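Local atomic coordinates of 2-phospho-L-lactate guanylyltransferase (Methanosarcina mazei, PDB entry 2I5E), a protein that probably joins GTP to (2S)-2-phospholactate, releasing diphosphate and giving the guanylylated lactyl intermediate used to build coenzyme F420. Residues Ala6-Lys11 against Glu49-Leu54; Pro120-Gly125 against Gly169-Glu174; Ser135-Lys140 against Leu147-Ile152; Pro103-Glu108 against Tyr163-Ala168. All blocks are in the same frame, centred on the assembly; numbering follows the deposited sequence.

Contact 1. Residues Ala6-Lys11 against Glu49-Leu54. With TRS (2-amino-2-hydroxymethyl-propane-1,3-diol), chain D.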
loop_
_atom_site.group_PDB
_atom_site.type_symbol
_atom_site.label_atom_id
_atom_site.label_comp_id
_atom_site.label_asym_id
_atom_site.label_seq_id
_atom_site.Cartn_x
_atom_site.Cartn_y
_atom_site.Cartn_z
ATOM N N ALA A 6 -22.810 -7.917 -4.070
ATOM C CA ALA A 6 -21.614 -7.158 -4.351
ATOM C C ALA A 6 -21.919 -6.336 -5.568
ATOM O O ALA A 6 -22.454 -6.902 -6.518
ATOM C CB ALA A 6 -20.380 -8.061 -4.562
ATOM N N VAL A 7 -21.494 -5.048 -5.532
ATOM C CA VAL A 7 -21.667 -4.027 -6.576
ATOM C C VAL A 7 -20.299 -3.399 -6.952
ATOM O O VAL A 7 -19.399 -3.196 -6.076
ATOM C CB VAL A 7 -22.727 -2.972 -6.126
ATOM C CG1 VAL A 7 -22.262 -2.047 -5.005
ATOM C CG2 VAL A 7 -23.302 -2.165 -7.242
ATOM N N ILE A 8 -20.129 -3.178 -8.247
ATOM C CA ILE A 8 -18.939 -2.585 -8.848
ATOM C C ILE A 8 -19.423 -1.394 -9.651
ATOM O O ILE A 8 -20.086 -1.558 -10.605
ATOM C CB ILE A 8 -18.175 -3.544 -9.868
ATOM C CG1 ILE A 8 -17.714 -4.888 -9.233
ATOM C CG2 ILE A 8 -16.997 -2.869 -10.525
ATOM C CD1 ILE A 8 -17.566 -5.958 -10.280
ATOM N N PRO A 9 -19.167 -0.184 -9.178
ATOM C CA PRO A 9 -19.335 1.077 -9.942
ATOM C C PRO A 9 -18.386 1.088 -11.148
ATOM O O PRO A 9 -17.172 0.862 -11.009
ATOM C CB PRO A 9 -18.947 2.160 -8.902
ATOM C CG PRO A 9 -18.181 1.433 -7.796
ATOM C CD PRO A 9 -18.647 -0.001 -7.805
ATOM N N TYR A 10 -18.902 1.268 -12.345
ATOM C CA TYR A 10 -18.072 1.142 -13.550
ATOM C C TYR A 10 -18.602 2.042 -14.687
ATOM O O TYR A 10 -19.801 2.070 -14.961
ATOM C CB TYR A 10 -18.068 -0.309 -14.035
ATOM C CG TYR A 10 -17.256 -0.567 -15.260
ATOM C CD1 TYR A 10 -15.837 -0.424 -15.235
ATOM C CD2 TYR A 10 -17.875 -0.966 -16.476
ATOM C CE1 TYR A 10 -15.073 -0.648 -16.336
ATOM C CE2 TYR A 10 -17.089 -1.203 -17.606
ATOM C CZ TYR A 10 -15.689 -1.060 -17.507
ATOM O OH TYR A 10 -14.899 -1.271 -18.569
ATOM N N LYS A 11 -17.714 2.749 -15.375
ATOM C CA LYS A 11 -18.065 3.458 -16.618
ATOM C C LYS A 11 -16.873 3.315 -17.537
ATOM O O LYS A 11 -15.792 3.868 -17.242
ATOM C CB LYS A 11 -18.431 4.944 -16.312
ATOM C CG LYS A 11 -18.463 5.989 -17.489
ATOM C CD LYS A 11 -19.183 7.321 -16.994
ATOM C CE LYS A 11 -19.163 8.618 -17.865
ATOM N NZ LYS A 11 -19.358 8.319 -19.267
ATOM N N GLU A 49 -22.437 -15.150 -4.917
ATOM C CA GLU A 49 -23.439 -15.677 -5.808
ATOM C C GLU A 49 -23.786 -14.644 -6.857
ATOM O O GLU A 49 -23.620 -14.925 -8.045
ATOM C CB GLU A 49 -24.638 -16.319 -5.052
ATOM C CG GLU A 49 -25.900 -16.564 -5.938
ATOM C CD GLU A 49 -27.071 -17.302 -5.223
ATOM O OE1 GLU A 49 -26.908 -17.804 -4.097
ATOM O OE2 GLU A 49 -28.170 -17.349 -5.802
ATOM N N GLN A 50 -24.222 -13.453 -6.515
ATOM C CA GLN A 50 -24.214 -12.490 -7.638
ATOM C C GLN A 50 -23.658 -11.067 -7.424
ATOM O O GLN A 50 -23.662 -10.467 -6.336
ATOM C CB GLN A 50 -25.462 -12.617 -8.611
ATOM C CG GLN A 50 -26.340 -11.328 -8.985
ATOM C CD GLN A 50 -27.896 -11.615 -9.037
ATOM O OE1 GLN A 50 -28.556 -11.442 -10.087
ATOM N NE2 GLN A 50 -28.472 -12.015 -7.888
ATOM N N VAL A 51 -23.155 -10.592 -8.544
ATOM C CA VAL A 51 -22.355 -9.413 -8.647
ATOM C C VAL A 51 -23.169 -8.523 -9.527
ATOM O O VAL A 51 -23.596 -8.938 -10.588
ATOM C CB VAL A 51 -21.028 -9.778 -9.310
ATOM C CG1 VAL A 51 -20.172 -8.552 -9.586
ATOM C CG2 VAL A 51 -20.299 -10.803 -8.470
ATOM N N ASP A 52 -23.392 -7.297 -9.080
ATOM C CA ASP A 52 -23.981 -6.267 -9.921
ATOM C C ASP A 52 -22.908 -5.286 -10.440
ATOM O O ASP A 52 -21.892 -4.990 -9.748
ATOM C CB ASP A 52 -25.014 -5.521 -9.075
ATOM C CG ASP A 52 -26.021 -6.477 -8.416
ATOM O OD1 ASP A 52 -26.514 -7.370 -9.125
ATOM O OD2 ASP A 52 -26.317 -6.338 -7.214
ATOM N N ILE A 53 -23.109 -4.715 -11.611
ATOM C CA ILE A 53 -22.162 -3.726 -12.078
ATOM C C ILE A 53 -23.019 -2.540 -12.162
ATOM O O ILE A 53 -24.040 -2.646 -12.754
ATOM C CB ILE A 53 -21.658 -4.112 -13.444
ATOM C CG1 ILE A 53 -20.839 -5.383 -13.343
ATOM C CG2 ILE A 53 -20.864 -3.008 -14.027
ATOM C CD1 ILE A 53 -20.480 -5.918 -14.657
ATOM N N LEU A 54 -22.680 -1.410 -11.561
ATOM C CA LEU A 54 -23.576 -0.263 -11.619
ATOM C C LEU A 54 -22.922 0.811 -12.500
ATOM O O LEU A 54 -21.868 1.392 -12.160
ATOM C CB LEU A 54 -23.816 0.198 -10.176
ATOM C CG LEU A 54 -24.762 1.348 -9.867
ATOM C CD1 LEU A 54 -26.203 0.819 -10.013
ATOM C CD2 LEU A 54 -24.458 1.739 -8.464
HETATM C C TRS D . -22.817 5.010 -11.197
HETATM C C1 TRS D . -21.828 4.033 -10.610
HETATM C C2 TRS D . -23.726 4.304 -12.182
HETATM C C3 TRS D . -22.028 6.122 -11.893
HETATM N N TRS D . -23.544 5.496 -10.022
HETATM O O1 TRS D . -21.048 3.685 -11.705
HETATM O O2 TRS D . -23.745 5.178 -13.259
HETATM O O3 TRS D . -22.699 7.326 -12.054
#

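Contact 2. Residues Pro120-Gly125 against Gly169-Glu174. With TRS (2-amino-2-hydroxymethyl-propane-1,3-diol), chain C.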
loop_
_atom_site.group_PDB
_atom_site.type_symbol
_atom_site.label_atom_id
_atom_site.label_comp_id
_atom_site.label_asym_id
_atom_site.label_seq_id
_atom_site.Cartn_x
_atom_site.Cartn_y
_atom_site.Cartn_z
ATOM N N PRO A 120 -8.444 0.964 2.355
ATOM C CA PRO A 120 -7.985 2.262 1.876
ATOM C C PRO A 120 -7.429 2.088 0.504
ATOM O O PRO A 120 -6.914 0.992 0.182
ATOM C CB PRO A 120 -6.873 2.659 2.830
ATOM C CG PRO A 120 -6.421 1.358 3.541
ATOM C CD PRO A 120 -7.563 0.379 3.406
ATOM N N GLY A 121 -7.546 3.127 -0.331
ATOM C CA GLY A 121 -6.720 3.163 -1.486
ATOM C C GLY A 121 -5.733 4.298 -1.310
ATOM O O GLY A 121 -5.627 4.899 -0.214
ATOM N N LYS A 122 -4.927 4.585 -2.337
ATOM C CA LYS A 122 -4.025 5.772 -2.067
ATOM C C LYS A 122 -4.737 7.159 -2.032
ATOM O O LYS A 122 -5.873 7.302 -2.503
ATOM C CB LYS A 122 -2.766 5.821 -2.895
ATOM C CG LYS A 122 -3.046 5.913 -4.328
ATOM C CD LYS A 122 -1.729 6.267 -5.122
ATOM C CE LYS A 122 -1.864 5.681 -6.578
ATOM N NZ LYS A 122 -3.388 5.405 -6.991
ATOM N N GLY A 123 -4.013 8.151 -1.507
ATOM C CA GLY A 123 -4.485 9.499 -1.186
ATOM C C GLY A 123 -5.781 9.521 -0.436
ATOM O O GLY A 123 -6.618 10.359 -0.740
ATOM N N GLY A 124 -5.985 8.645 0.555
ATOM C CA GLY A 124 -7.289 8.637 1.321
ATOM C C GLY A 124 -8.578 8.196 0.595
ATOM O O GLY A 124 -9.649 8.422 1.100
ATOM N N GLY A 125 -8.479 7.542 -0.580
ATOM C CA GLY A 125 -9.667 6.956 -1.249
ATOM C C GLY A 125 -10.150 5.703 -0.524
ATOM O O GLY A 125 -9.533 5.335 0.461
ATOM N N GLY A 169 -5.120 -2.494 -1.635
ATOM C CA GLY A 169 -4.996 -1.060 -1.623
ATOM C C GLY A 169 -4.325 -0.369 -2.789
ATOM O O GLY A 169 -4.282 0.860 -2.820
ATOM N N THR A 170 -3.832 -1.143 -3.764
ATOM C CA THR A 170 -3.272 -0.622 -5.044
ATOM C C THR A 170 -4.368 -0.518 -6.075
ATOM O O THR A 170 -4.721 -1.490 -6.785
ATOM C CB THR A 170 -2.160 -1.557 -5.486
ATOM O OG1 THR A 170 -1.253 -1.657 -4.388
ATOM C CG2 THR A 170 -1.363 -1.061 -6.692
ATOM N N ASP A 171 -4.961 0.676 -6.141
ATOM C CA ASP A 171 -5.868 1.012 -7.213
ATOM C C ASP A 171 -4.991 1.618 -8.306
ATOM O O ASP A 171 -3.942 2.223 -8.045
ATOM C CB ASP A 171 -6.936 1.991 -6.763
ATOM C CG ASP A 171 -6.365 3.204 -6.008
ATOM O OD1 ASP A 171 -5.896 3.066 -4.875
ATOM O OD2 ASP A 171 -6.346 4.279 -6.590
ATOM N N ILE A 172 -5.447 1.484 -9.533
ATOM C CA ILE A 172 -4.569 1.767 -10.632
ATOM C C ILE A 172 -5.191 2.964 -11.239
ATOM O O ILE A 172 -6.234 2.824 -11.877
ATOM C CB ILE A 172 -4.370 0.512 -11.578
ATOM C CG1 ILE A 172 -3.241 -0.423 -10.989
ATOM C CG2 ILE A 172 -3.790 0.967 -12.943
ATOM C CD1 ILE A 172 -3.695 -1.445 -10.134
ATOM N N ASP A 173 -4.599 4.152 -10.999
ATOM C CA ASP A 173 -5.209 5.433 -11.435
ATOM C C ASP A 173 -4.275 6.385 -12.198
ATOM O O ASP A 173 -4.683 7.143 -13.051
ATOM C CB ASP A 173 -5.832 6.181 -10.232
ATOM C CG ASP A 173 -6.934 7.165 -10.640
ATOM O OD1 ASP A 173 -7.843 6.823 -11.493
ATOM O OD2 ASP A 173 -6.827 8.283 -10.084
ATOM N N GLU A 174 -3.004 6.308 -11.887
ATOM C CA GLU A 174 -2.027 7.071 -12.608
ATOM C C GLU A 174 -0.840 6.216 -13.089
ATOM O O GLU A 174 -0.770 5.053 -12.712
ATOM C CB GLU A 174 -1.608 8.273 -11.802
ATOM C CG GLU A 174 -1.150 7.974 -10.443
ATOM C CD GLU A 174 -1.136 9.194 -9.589
ATOM O OE1 GLU A 174 -1.484 10.289 -10.096
ATOM O OE2 GLU A 174 -0.773 9.059 -8.412
HETATM C C TRS C . -7.429 7.795 -5.325
HETATM C C1 TRS C . -8.447 8.434 -4.380
HETATM C C2 TRS C . -6.148 8.683 -5.452
HETATM C C3 TRS C . -8.105 7.741 -6.729
HETATM N N TRS C . -7.149 6.440 -4.673
HETATM O O1 TRS C . -8.504 9.792 -4.587
HETATM O O2 TRS C . -5.214 8.067 -6.311
HETATM O O3 TRS C . -9.441 7.233 -6.534
#

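Contact 3. Residues Ser135-Lys140 against Leu147-Ile152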
loop_
_atom_site.group_PDB
_atom_site.type_symbol
_atom_site.label_atom_id
_atom_site.label_comp_id
_atom_site.label_asym_id
_atom_site.label_seq_id
_atom_site.Cartn_x
_atom_site.Cartn_y
_atom_site.Cartn_z
ATOM N N SER A 135 -28.798 -0.244 6.121
ATOM C CA SER A 135 -29.946 0.620 6.459
ATOM C C SER A 135 -29.416 1.740 7.305
ATOM O O SER A 135 -30.024 2.794 7.339
ATOM C CB SER A 135 -31.063 -0.178 7.224
ATOM O OG SER A 135 -30.549 -1.035 8.262
ATOM N N LYS A 136 -28.246 1.493 7.927
ATOM C CA LYS A 136 -27.573 2.387 8.887
ATOM C C LYS A 136 -26.303 3.059 8.325
ATOM O O LYS A 136 -25.605 3.740 9.062
ATOM C CB LYS A 136 -27.180 1.593 10.149
ATOM C CG LYS A 136 -28.212 1.614 11.282
ATOM C CD LYS A 136 -27.520 1.278 12.563
ATOM C CE LYS A 136 -28.007 2.134 13.721
ATOM N NZ LYS A 136 -27.008 1.982 14.848
ATOM N N TYR A 137 -26.019 2.871 7.038
ATOM C CA TYR A 137 -24.803 3.372 6.398
ATOM C C TYR A 137 -25.073 4.219 5.200
ATOM O O TYR A 137 -26.004 3.942 4.454
ATOM C CB TYR A 137 -23.882 2.217 6.017
ATOM C CG TYR A 137 -22.426 2.719 5.963
ATOM C CD1 TYR A 137 -21.694 2.963 7.148
ATOM C CD2 TYR A 137 -21.808 2.995 4.724
ATOM C CE1 TYR A 137 -20.353 3.442 7.084
ATOM C CE2 TYR A 137 -20.476 3.459 4.656
ATOM C CZ TYR A 137 -19.777 3.696 5.819
ATOM O OH TYR A 137 -18.493 4.154 5.702
ATOM N N ARG A 138 -24.265 5.269 4.998
ATOM C CA ARG A 138 -24.353 6.140 3.831
ATOM C C ARG A 138 -22.923 6.258 3.215
ATOM O O ARG A 138 -21.980 6.334 3.934
ATOM C CB ARG A 138 -24.964 7.500 4.307
ATOM C CG ARG A 138 -24.698 8.726 3.400
ATOM C CD ARG A 138 -25.199 10.097 4.054
ATOM N NE ARG A 138 -24.288 10.603 5.107
ATOM C CZ ARG A 138 -23.117 11.211 4.867
ATOM N NH1 ARG A 138 -22.726 11.383 3.613
ATOM N NH2 ARG A 138 -22.338 11.663 5.864
ATOM N N VAL A 139 -22.732 6.177 1.909
ATOM C CA VAL A 139 -21.407 6.310 1.342
ATOM C C VAL A 139 -21.152 7.724 0.812
ATOM O O VAL A 139 -22.101 8.397 0.345
ATOM C CB VAL A 139 -21.135 5.364 0.075
ATOM C CG1 VAL A 139 -21.290 3.844 0.410
ATOM C CG2 VAL A 139 -22.017 5.766 -1.081
ATOM N N LYS A 140 -19.862 8.091 0.728
ATOM C CA LYS A 140 -19.415 9.332 0.146
ATOM C C LYS A 140 -18.015 9.135 -0.401
ATOM O O LYS A 140 -17.020 9.471 0.283
ATOM C CB LYS A 140 -19.404 10.448 1.185
ATOM C CG LYS A 140 -19.289 11.865 0.512
ATOM C CD LYS A 140 -19.339 12.913 1.624
ATOM C CE LYS A 140 -19.222 14.351 1.090
ATOM N NZ LYS A 140 -17.766 14.672 0.655
ATOM N N LEU A 147 -11.343 8.430 5.411
ATOM C CA LEU A 147 -11.628 9.077 6.726
ATOM C C LEU A 147 -13.140 9.323 6.871
ATOM O O LEU A 147 -13.695 9.008 7.872
ATOM C CB LEU A 147 -10.800 10.386 6.876
ATOM C CG LEU A 147 -9.247 10.242 7.112
ATOM C CD1 LEU A 147 -8.442 11.571 7.243
ATOM C CD2 LEU A 147 -8.949 9.381 8.344
ATOM N N THR A 148 -13.811 9.787 5.829
ATOM C CA THR A 148 -15.237 10.000 5.879
ATOM C C THR A 148 -16.085 8.762 6.197
ATOM O O THR A 148 -17.065 8.864 6.980
ATOM C CB THR A 148 -15.704 10.618 4.615
ATOM O OG1 THR A 148 -14.987 11.822 4.409
ATOM C CG2 THR A 148 -17.208 11.033 4.756
ATOM N N HIS A 149 -15.755 7.605 5.586
ATOM C CA HIS A 149 -16.435 6.314 5.843
ATOM C C HIS A 149 -16.193 5.697 7.209
ATOM O O HIS A 149 -17.071 4.965 7.807
ATOM C CB HIS A 149 -16.017 5.257 4.748
ATOM C CG HIS A 149 -16.545 5.571 3.383
ATOM N ND1 HIS A 149 -15.803 5.398 2.229
ATOM C CD2 HIS A 149 -17.782 5.959 2.976
ATOM C CE1 HIS A 149 -16.519 5.785 1.182
ATOM N NE2 HIS A 149 -17.735 6.096 1.595
ATOM N N CYS A 150 -14.999 5.925 7.743
ATOM C CA CYS A 150 -14.785 5.499 9.113
ATOM C C CYS A 150 -15.668 6.379 10.031
ATOM O O CYS A 150 -16.191 5.893 11.046
ATOM C CB CYS A 150 -13.332 5.716 9.521
ATOM S SG CYS A 150 -12.161 4.686 8.652
ATOM N N SER A 151 -15.775 7.655 9.728
ATOM C CA SER A 151 -16.485 8.554 10.664
ATOM C C SER A 151 -18.017 8.526 10.437
ATOM O O SER A 151 -18.794 8.737 11.387
ATOM C CB SER A 151 -15.889 9.979 10.674
ATOM O OG SER A 151 -16.681 10.875 9.932
ATOM N N ILE A 152 -18.436 8.247 9.195
ATOM C CA ILE A 152 -19.835 7.795 8.924
ATOM C C ILE A 152 -20.133 6.543 9.769
ATOM O O ILE A 152 -21.181 6.457 10.353
ATOM C CB ILE A 152 -20.230 7.623 7.393
ATOM C CG1 ILE A 152 -20.214 8.943 6.624
ATOM C CG2 ILE A 152 -21.688 7.023 7.223
ATOM C CD1 ILE A 152 -20.023 8.748 5.037
HETATM O O HOH W 1 -15.900 13.411 2.707
#

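Contact 4. Residues Pro103-Glu108 against Tyr163-Ala168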
loop_
_atom_site.group_PDB
_atom_site.type_symbol
_atom_site.label_atom_id
_atom_site.label_comp_id
_atom_site.label_asym_id
_atom_site.label_seq_id
_atom_site.Cartn_x
_atom_site.Cartn_y
_atom_site.Cartn_z
ATOM N N PRO A 103 -9.248 -13.534 -4.544
ATOM C CA PRO A 103 -10.397 -14.035 -3.821
ATOM C C PRO A 103 -10.153 -14.137 -2.331
ATOM O O PRO A 103 -11.074 -13.992 -1.581
ATOM C CB PRO A 103 -10.588 -15.433 -4.438
ATOM C CG PRO A 103 -10.055 -15.297 -5.869
ATOM C CD PRO A 103 -8.856 -14.419 -5.689
ATOM N N GLU A 104 -8.923 -14.410 -1.908
ATOM C CA GLU A 104 -8.578 -14.498 -0.495
ATOM C C GLU A 104 -8.801 -13.167 0.156
ATOM O O GLU A 104 -9.285 -13.122 1.295
ATOM C CB GLU A 104 -7.147 -15.023 -0.262
ATOM C CG GLU A 104 -6.843 -15.408 1.265
ATOM C CD GLU A 104 -5.346 -15.947 1.579
ATOM O OE1 GLU A 104 -5.180 -16.940 2.383
ATOM O OE2 GLU A 104 -4.340 -15.400 1.040
ATOM N N HIS A 105 -8.456 -12.041 -0.540
ATOM C CA HIS A 105 -8.747 -10.689 0.089
ATOM C C HIS A 105 -10.244 -10.590 0.199
ATOM O O HIS A 105 -10.730 -10.225 1.222
ATOM C CB HIS A 105 -8.300 -9.549 -0.792
ATOM C CG HIS A 105 -6.853 -9.545 -1.062
ATOM N ND1 HIS A 105 -5.914 -9.630 -0.046
ATOM C CD2 HIS A 105 -6.154 -9.481 -2.205
ATOM C CE1 HIS A 105 -4.693 -9.545 -0.552
ATOM N NE2 HIS A 105 -4.820 -9.517 -1.867
ATOM N N ILE A 106 -11.013 -10.891 -0.864
ATOM C CA ILE A 106 -12.460 -10.681 -0.724
ATOM C C ILE A 106 -13.128 -11.610 0.411
ATOM O O ILE A 106 -13.994 -11.176 1.215
ATOM C CB ILE A 106 -13.286 -10.503 -2.122
ATOM C CG1 ILE A 106 -14.411 -11.443 -2.265
ATOM C CG2 ILE A 106 -12.508 -10.197 -3.480
ATOM C CD1 ILE A 106 -15.552 -10.675 -2.571
ATOM N N LYS A 107 -12.646 -12.860 0.504
ATOM C CA LYS A 107 -13.098 -13.775 1.601
ATOM C C LYS A 107 -12.853 -13.100 2.918
ATOM O O LYS A 107 -13.781 -13.012 3.692
ATOM C CB LYS A 107 -12.393 -15.180 1.539
ATOM C CG LYS A 107 -12.902 -16.059 0.350
ATOM C CD LYS A 107 -11.979 -17.231 -0.100
ATOM C CE LYS A 107 -11.514 -18.214 1.018
ATOM N NZ LYS A 107 -11.435 -19.770 0.575
ATOM N N GLU A 108 -11.640 -12.563 3.151
ATOM C CA GLU A 108 -11.343 -11.923 4.463
ATOM C C GLU A 108 -12.087 -10.657 4.707
ATOM O O GLU A 108 -12.557 -10.407 5.826
ATOM C CB GLU A 108 -9.843 -11.686 4.748
ATOM C CG GLU A 108 -8.956 -12.862 4.433
ATOM C CD GLU A 108 -7.471 -12.662 4.825
ATOM O OE1 GLU A 108 -6.717 -13.655 4.779
ATOM O OE2 GLU A 108 -7.039 -11.530 5.119
ATOM N N TYR A 163 -8.974 -2.870 6.724
ATOM C CA TYR A 163 -8.332 -4.012 6.151
ATOM C C TYR A 163 -6.989 -3.574 5.607
ATOM O O TYR A 163 -6.978 -2.783 4.692
ATOM C CB TYR A 163 -9.177 -4.534 4.943
ATOM C CG TYR A 163 -8.697 -5.876 4.433
ATOM C CD1 TYR A 163 -8.797 -6.989 5.220
ATOM C CD2 TYR A 163 -8.126 -6.017 3.180
ATOM C CE1 TYR A 163 -8.334 -8.230 4.796
ATOM C CE2 TYR A 163 -7.645 -7.273 2.712
ATOM C CZ TYR A 163 -7.800 -8.347 3.528
ATOM O OH TYR A 163 -7.359 -9.558 3.140
ATOM N N ASP A 164 -5.880 -4.104 6.107
ATOM C CA ASP A 164 -4.557 -3.579 5.819
ATOM C C ASP A 164 -3.855 -4.465 4.815
ATOM O O ASP A 164 -3.143 -5.365 5.181
ATOM C CB ASP A 164 -3.735 -3.515 7.125
ATOM C CG ASP A 164 -2.286 -3.150 6.872
ATOM O OD1 ASP A 164 -2.004 -2.355 5.933
ATOM O OD2 ASP A 164 -1.401 -3.685 7.560
ATOM N N SER A 165 -4.010 -4.186 3.533
ATOM C CA SER A 165 -3.495 -5.006 2.486
ATOM C C SER A 165 -2.880 -4.049 1.453
ATOM O O SER A 165 -3.589 -3.229 0.912
ATOM C CB SER A 165 -4.694 -5.667 1.763
ATOM O OG SER A 165 -4.213 -6.353 0.638
ATOM N N PHE A 166 -1.634 -4.288 1.074
ATOM C CA PHE A 166 -0.938 -3.615 0.001
ATOM C C PHE A 166 -1.661 -3.929 -1.342
ATOM O O PHE A 166 -1.789 -3.048 -2.197
ATOM C CB PHE A 166 0.545 -4.117 -0.024
ATOM C CG PHE A 166 1.501 -3.326 -0.939
ATOM C CD1 PHE A 166 2.440 -2.482 -0.416
ATOM C CD2 PHE A 166 1.459 -3.466 -2.319
ATOM C CE1 PHE A 166 3.360 -1.810 -1.262
ATOM C CE2 PHE A 166 2.307 -2.764 -3.172
ATOM C CZ PHE A 166 3.257 -1.959 -2.657
HETATM N N MSE A 167 -2.043 -5.183 -1.569
HETATM C CA MSE A 167 -2.531 -5.578 -2.889
HETATM C C MSE A 167 -3.948 -5.013 -3.093
HETATM O O MSE A 167 -4.233 -4.485 -4.152
HETATM C CB MSE A 167 -2.575 -7.079 -3.034
HETATM C CG MSE A 167 -1.205 -7.795 -2.922
HETATM SE SE MSE A 167 0.153 -7.212 -4.153
HETATM C CE MSE A 167 1.669 -6.950 -2.830
ATOM N N ALA A 168 -4.823 -5.097 -2.077
ATOM C CA ALA A 168 -6.189 -4.612 -2.243
ATOM C C ALA A 168 -6.184 -3.052 -2.161
ATOM O O ALA A 168 -7.127 -2.369 -2.563
ATOM C CB ALA A 168 -7.138 -5.218 -1.104
#

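Contact 1. Residues Ala6-Lys11 against Glu49-Leu54
Val7 CG2 settles against the CB of Leu54 at 3.8 Å, with the CB of Asp52 a little farther off, so this methyl fills the dip between two alternate residues of the neighbouring strand. Val7 places it there because CG2 is anti to its backbone N, on the side of the carbonyl carbon. On the other face of the sheet the bumps are Ile8 CD1, which rests on Val51 CG1 at 3.7 Å, and Ile53 CG2, which lies 3.9 Å from the CB of Tyr10. Between the faces runs the backbone seam of two parallel strands, their axes 24° apart. Ile8 grips Asp52 and Leu54 at once: its N-H goes to Asp52 O, and its O takes Leu54 N at 2.8 Å. Ala6 O and Tyr10 N continue the pattern with Asp52 N and Leu54 O. Helix 76-86 lies over the Val7 and Leu54 face, where the carboxylate of Asp52 is held by Tyr83 and Arg68; helix 25-45 covers the Ile8 face through Leu36 and Ile40. A Tris molecule, probably from the crystallisation liquor, lies against Leu54 CG with its C2 3.9 Å away. Strand 5-9, helix 25-45 and strand 50-55 form a beta-alpha-beta crossover, the first such unit of this GT-A-type nucleotidyltransferase fold.

Contact 2. Residues Pro120-Gly125 against Gly169-Glu174
Asp171 holds Lys122 at two places, backbone and side-chain tip. Its OD1 takes the N-H of Lys122 on the syn lone pair at 3.1 Å, and OD2 forms a salt bridge with Lys122 NZ at 3.2 Å. The lysine chain is bent at its last torsion (chi4 21°), which places NZ. A Tris molecule, probably from the crystallisation liquor, fits beside the pair: its amine gives hydrogen bonds to Lys122 O at 2.7 Å and to Asp171 OD2 at 3.0 Å. One step outward, Asn127 also bonds OD1, while Asp177 is the strongest partner of Lys122 NZ. An alanine in place of Asp171 would probably leave Lys122 N and Asn127 without their shared acceptor and Lys122 NZ with one carboxylate fewer, that of Asp177 remaining. Gly121 has no side chain, and a CB there would collide with OD1. Gly169 also passes close, its CA 3.3 Å from Pro120 O. Asp173, paired with Lys16, also meets Arg205 of the second subunit. Both pieces are loops of the fold: 120-125 is the turn joining the antiparallel strands 116-120 and 126-131, whereas the loop 169-174 leads into helix 175-184.

Contact 3. Residues Ser135-Lys140 against Leu147-Ile152
The loop leading from strand 126-131 toward helix 145-154 lies back along that helix, Tyr137, Arg138 and Lys140 meeting His149 and Ile152. Ile152 fits between two flat groups. Its CG2 sits over one face of the Tyr137 ring in a CH-pi contact, 4.1 Å from the centroid, and its CD1 lies 3.6 Å above the plane of the Arg138 guanidinium, toward the rim. His149 CG is anti to its carbonyl carbon (chi1 -69°), and the ring reaches the loop backbone, where NE2 accepts Lys140 N at 3.0 Å in a nearly straight bond (173°). In the fold, this helix packs on the mixed sheet through His149 on Leu129 and Ile118, and Thr126 bonds ND1. A phenylalanine at His149 would probably leave Lys140 N without its acceptor and Thr126 without its mate. Tyr137 OH also bonds His149 O, although the hydroxyl is modelled too close to a neighbour to be placed surely. A water joins Lys140 NZ to Thr148 OG1, which is bonded to Ser144 O as well.

Contact 4. Residues Pro103-Glu108 against Tyr163-Ala168
His105, on the first turn of helix 103-109, lies against the loop 163-168, where Ser165 and Ala168 form an ST motif close to the second subunit. Taken outward, the histidine starts with CB, 4.0 Å from Tyr163 OH. CG comes next, 4.3 Å from Ala168 CB, which lies over one face of the ring. ND1 points its N-H at Tyr163 OH, in the ring plane at the edge, but the bond is weak at 3.5 Å. CE1 meets Ser165 OG at 3.4 Å, and NE2, at the far side of the ring, touches CB of the selenomethionine Met167 at 3.5 Å. Ser165 OG is held in its turn: it accepts Ala168 N at 3.1 Å, closing the ST motif, and also bonds Asp164 of the second subunit. Asp164 of that subunit packs on His105 as well, so this corner belongs to the dimer interface. The Tyr163 hydroxyl is shared between two partners, taking the weak bond from the histidine and giving its own proton to Glu108 one helical turn on. There OH meets Glu108 OE2 at 2.8 Å from well above the carboxylate plane (52°), and that plane stands 82° to the tyrosine ring.

In the fold
Contacts 2 and 4 are direct neighbours: they touch where Pro120 CD packs 3.5 Å from Tyr163 O, their segments alternate along the chain, and both reach the second subunit. Asn127 also ties them, bonding Asp171 of one and Ala168 of the other. Contact 3 belongs to the chain between the two segments of contact 2, and its nearest atoms are about 5 Å from it. Contact 1 lies on the opposite side of the chain's centre from contact 2, about 19 Å between centres, and shares helix 76-86 with contact 3, since Leu80 touches both Val7 and Val139. Contacts 1 and 2 each hold a Tris molecule; such guests often mark pockets, but neither is a known substrate site.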